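Hypothetical protein TTHA1785 (Thermus thermophilus, PDB 2EPG) probably joins RNA ends as a manganese-dependent, GTP-consuming ligase of the RtcB family, sealing 2',3'-cyclic phosphate or 3'-phosphate ends to 5'-hydroxyl ends. Local coordinates at residues 431-444 against 475-487. Numbering follows the deposited sequence.
Sequences VKELAERGILVRAA and KVARLRPLIVVKG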
# COMPACT_ATOMS: atom_id res chain seq x y z
N VAL A 431 8.12 -22.32 7.16
CA VAL A 431 6.96 -22.95 6.55
C VAL A 431 6.56 -24.24 7.28
O VAL A 431 5.44 -24.73 7.13
CB VAL A 431 7.23 -23.29 5.06
CG1 VAL A 431 6.02 -23.97 4.44
CG2 VAL A 431 7.57 -22.02 4.29
N LYS A 432 7.48 -24.77 8.07
CA LYS A 432 7.23 -26.00 8.82
C LYS A 432 6.06 -25.83 9.78
O LYS A 432 5.16 -26.67 9.83
CB LYS A 432 8.48 -26.41 9.60
CG LYS A 432 9.68 -26.68 8.71
CD LYS A 432 10.89 -27.11 9.52
CE LYS A 432 12.08 -27.39 8.62
NZ LYS A 432 13.28 -27.82 9.40
N GLU A 433 6.07 -24.74 10.53
CA GLU A 433 5.01 -24.46 11.49
C GLU A 433 3.73 -23.95 10.83
O GLU A 433 2.69 -23.84 11.48
CB GLU A 433 5.51 -23.44 12.52
CG GLU A 433 6.65 -23.98 13.37
CD GLU A 433 7.20 -22.95 14.34
OE1 GLU A 433 6.40 -22.35 15.08
OE2 GLU A 433 8.43 -22.75 14.35
N LEU A 434 3.81 -23.65 9.54
CA LEU A 434 2.65 -23.18 8.79
C LEU A 434 1.76 -24.36 8.43
O LEU A 434 0.54 -24.22 8.28
CB LEU A 434 3.08 -22.46 7.51
CG LEU A 434 3.69 -21.06 7.64
CD1 LEU A 434 4.08 -20.54 6.27
CD2 LEU A 434 2.69 -20.13 8.30
N ALA A 435 2.37 -25.53 8.29
CA ALA A 435 1.63 -26.74 7.95
C ALA A 435 1.00 -27.34 9.21
O ALA A 435 0.27 -28.32 9.14
CB ALA A 435 2.56 -27.75 7.29
N GLU A 436 1.30 -26.73 10.36
CA GLU A 436 0.76 -27.19 11.64
C GLU A 436 -0.46 -26.38 12.07
O GLU A 436 -1.25 -26.83 12.91
CB GLU A 436 1.83 -27.13 12.73
CG GLU A 436 2.96 -28.13 12.57
CD GLU A 436 3.81 -28.25 13.82
OE1 GLU A 436 4.36 -27.21 14.27
OE2 GLU A 436 3.94 -29.37 14.36
N ARG A 437 -0.60 -25.19 11.51
CA ARG A 437 -1.74 -24.33 11.82
C ARG A 437 -2.78 -24.48 10.72
O ARG A 437 -3.68 -23.64 10.58
CB ARG A 437 -1.28 -22.87 11.94
CG ARG A 437 -0.21 -22.46 10.95
CD ARG A 437 0.08 -20.97 11.01
NE ARG A 437 0.37 -20.50 12.37
CZ ARG A 437 0.71 -19.25 12.67
NH1 ARG A 437 0.95 -18.92 13.93
NH2 ARG A 437 0.83 -18.34 11.71
N GLY A 438 -2.65 -25.55 9.95
CA GLY A 438 -3.58 -25.83 8.86
C GLY A 438 -3.46 -24.86 7.69
O GLY A 438 -4.46 -24.30 7.24
N ILE A 439 -2.24 -24.67 7.20
CA ILE A 439 -2.01 -23.76 6.08
C ILE A 439 -1.11 -24.40 5.03
O ILE A 439 0.04 -24.72 5.30
CB ILE A 439 -1.37 -22.44 6.57
CG1 ILE A 439 -2.28 -21.77 7.61
CG2 ILE A 439 -1.13 -21.51 5.40
CD1 ILE A 439 -1.72 -20.48 8.18
N LEU A 440 -1.65 -24.58 3.83
CA LEU A 440 -0.87 -25.16 2.74
C LEU A 440 0.03 -24.09 2.15
O LEU A 440 -0.43 -22.99 1.85
CB LEU A 440 -1.79 -25.73 1.67
CG LEU A 440 -2.85 -26.75 2.12
CD1 LEU A 440 -3.49 -27.35 0.89
CD2 LEU A 440 -2.22 -27.83 2.97
N VAL A 441 1.31 -24.40 1.98
CA VAL A 441 2.25 -23.44 1.43
C VAL A 441 2.81 -23.86 0.08
O VAL A 441 3.07 -25.04 -0.17
CB VAL A 441 3.43 -23.18 2.41
CG1 VAL A 441 4.37 -22.13 1.83
CG2 VAL A 441 2.90 -22.70 3.75
N ARG A 442 2.99 -22.88 -0.79
CA ARG A 442 3.53 -23.07 -2.13
C ARG A 442 4.64 -22.05 -2.33
O ARG A 442 4.38 -20.86 -2.50
CB ARG A 442 2.43 -22.86 -3.18
CG ARG A 442 1.78 -24.13 -3.69
CD ARG A 442 1.48 -25.09 -2.56
NE ARG A 442 0.83 -26.32 -3.00
CZ ARG A 442 0.56 -27.34 -2.20
NH1 ARG A 442 -0.04 -28.43 -2.67
NH2 ARG A 442 0.92 -27.28 -0.92
N ALA A 443 5.88 -22.53 -2.29
CA ALA A 443 7.04 -21.66 -2.46
C ALA A 443 7.93 -22.14 -3.60
O ALA A 443 7.97 -23.33 -3.91
CB ALA A 443 7.83 -21.60 -1.16
N ALA A 444 8.64 -21.20 -4.22
CA ALA A 444 9.53 -21.50 -5.33
C ALA A 444 10.97 -21.72 -4.86
O ALA A 444 11.20 -22.13 -3.72
CB ALA A 444 9.48 -20.35 -6.35
N LYS A 475 -12.61 -0.86 12.32
CA LYS A 475 -12.50 -2.29 12.05
C LYS A 475 -13.73 -2.82 11.36
O LYS A 475 -14.85 -2.54 11.79
CB LYS A 475 -12.30 -3.08 13.34
CG LYS A 475 -10.91 -2.93 13.92
CD LYS A 475 -10.78 -3.64 15.25
CE LYS A 475 -10.96 -5.13 15.12
NZ LYS A 475 -10.82 -5.79 16.47
N VAL A 476 -13.53 -3.58 10.29
CA VAL A 476 -14.64 -4.14 9.56
C VAL A 476 -14.62 -5.66 9.62
O VAL A 476 -15.62 -6.28 9.96
CB VAL A 476 -14.64 -3.70 8.09
CG1 VAL A 476 -15.82 -4.33 7.36
CG2 VAL A 476 -14.68 -2.17 8.02
N ALA A 477 -13.47 -6.26 9.31
CA ALA A 477 -13.39 -7.72 9.36
C ALA A 477 -11.98 -8.23 9.53
O ALA A 477 -11.01 -7.48 9.37
CB ALA A 477 -14.02 -8.34 8.09
N ARG A 478 -11.87 -9.51 9.86
CA ARG A 478 -10.58 -10.17 10.03
C ARG A 478 -10.59 -11.37 9.11
O ARG A 478 -11.61 -12.04 8.98
CB ARG A 478 -10.35 -10.62 11.47
CG ARG A 478 -8.95 -11.20 11.66
CD ARG A 478 -8.65 -11.52 13.11
NE ARG A 478 -9.43 -12.66 13.60
CZ ARG A 478 -9.56 -12.96 14.88
NH1 ARG A 478 -10.28 -14.02 15.24
NH2 ARG A 478 -8.99 -12.20 15.80
N LEU A 479 -9.43 -11.62 8.51
CA LEU A 479 -9.23 -12.70 7.55
C LEU A 479 -8.17 -13.69 8.03
O LEU A 479 -7.08 -13.29 8.44
CB LEU A 479 -8.78 -12.09 6.21
CG LEU A 479 -9.71 -11.30 5.27
CD1 LEU A 479 -10.99 -10.90 5.94
CD2 LEU A 479 -8.94 -10.09 4.72
N ARG A 480 -8.47 -14.98 7.94
CA ARG A 480 -7.52 -16.01 8.34
C ARG A 480 -7.05 -16.76 7.08
O ARG A 480 -7.86 -17.15 6.24
CB ARG A 480 -8.20 -16.97 9.33
CG ARG A 480 -7.25 -17.98 9.94
CD ARG A 480 -7.81 -18.60 11.21
NE ARG A 480 -6.80 -19.43 11.85
CZ ARG A 480 -6.37 -20.58 11.35
NH1 ARG A 480 -5.43 -21.28 11.98
NH2 ARG A 480 -6.90 -21.06 10.22
N PRO A 481 -5.74 -16.95 6.93
CA PRO A 481 -5.19 -17.65 5.76
C PRO A 481 -5.38 -19.16 5.75
O PRO A 481 -5.37 -19.80 6.80
CB PRO A 481 -3.71 -17.27 5.79
CG PRO A 481 -3.44 -17.20 7.26
CD PRO A 481 -4.66 -16.49 7.82
N LEU A 482 -5.55 -19.72 4.55
CA LEU A 482 -5.71 -21.15 4.35
C LEU A 482 -4.59 -21.66 3.45
O LEU A 482 -4.06 -22.74 3.67
CB LEU A 482 -7.04 -21.46 3.66
CG LEU A 482 -8.33 -21.29 4.46
CD1 LEU A 482 -9.50 -21.17 3.51
CD2 LEU A 482 -8.50 -22.46 5.40
N ILE A 483 -4.28 -20.86 2.43
CA ILE A 483 -3.23 -21.19 1.46
C ILE A 483 -2.31 -20.00 1.25
O ILE A 483 -2.78 -18.89 1.03
CB ILE A 483 -3.81 -21.53 0.07
CG1 ILE A 483 -4.75 -22.73 0.15
CG2 ILE A 483 -2.66 -21.82 -0.89
CD1 ILE A 483 -5.47 -22.99 -1.17
N VAL A 484 -1.01 -20.25 1.30
CA VAL A 484 -0.03 -19.19 1.10
C VAL A 484 0.87 -19.55 -0.08
O VAL A 484 1.49 -20.62 -0.09
CB VAL A 484 0.84 -18.98 2.37
CG1 VAL A 484 1.97 -18.02 2.06
CG2 VAL A 484 -0.01 -18.41 3.52
N VAL A 485 0.91 -18.67 -1.07
CA VAL A 485 1.75 -18.85 -2.26
C VAL A 485 2.79 -17.73 -2.23
O VAL A 485 2.44 -16.54 -2.30
CB VAL A 485 0.92 -18.74 -3.56
CG1 VAL A 485 1.83 -18.86 -4.78
CG2 VAL A 485 -0.15 -19.83 -3.59
N LYS A 486 4.07 -18.11 -2.13
CA LYS A 486 5.17 -17.15 -2.07
C LYS A 486 5.89 -17.03 -3.41
O LYS A 486 5.94 -17.99 -4.19
CB LYS A 486 6.20 -17.58 -1.02
CG LYS A 486 5.59 -18.36 0.12
CD LYS A 486 6.64 -19.02 1.00
CE LYS A 486 7.53 -18.01 1.73
NZ LYS A 486 8.45 -18.72 2.69
N GLY A 487 6.46 -15.86 -3.67
CA GLY A 487 7.17 -15.63 -4.91
C GLY A 487 8.60 -16.13 -4.94
O GLY A 487 9.09 -16.65 -3.91
OXT GLY A 487 9.24 -16.01 -6.01
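The backbone N of Arg442 donates to Val484 O at 2.8 Å, and Val441 CA makes a CA-H...O contact to the same oxygen at 3.3 Å. This is one rung of a parallel beta ladder in which the short strand 440-442 runs beside the C-terminal strand 483-486, just past the corner at Leu482. The other backbone bonds between the two segments run from Leu440 N to Leu482 O, Val484 N to Leu440 O and Lys486 N to Arg442 O. Before the ladder, Arg480 NH1 donates a long hydrogen bond (3.3 Å) to Arg437 O; NH1 lies in the carbonyl plane, and the oxygen sits at the guanidinium edge. The Arg480 side chain, extended from CG to NE, carries the group there. An alanine in place of Arg480 would probably leave Arg437 O without this donor and loop 437-438 less firmly tied to strand 475-481. Ile439 packs its CD1 on Pro481 CG (3.8 Å), while CG2, anti to the backbone N, meets Val484 CG2. Arg442 NH1 leads away to a salt bridge with Asp132 OD2 of helix 127-137. Lys486, a predicted GMP-binding residue, lies against Met387 of the same predicted site; its chain bends at chi3 (64°), and its CD rests on Ala443 CB at 3.6 Å and Val441 CG1 at 3.9 Å.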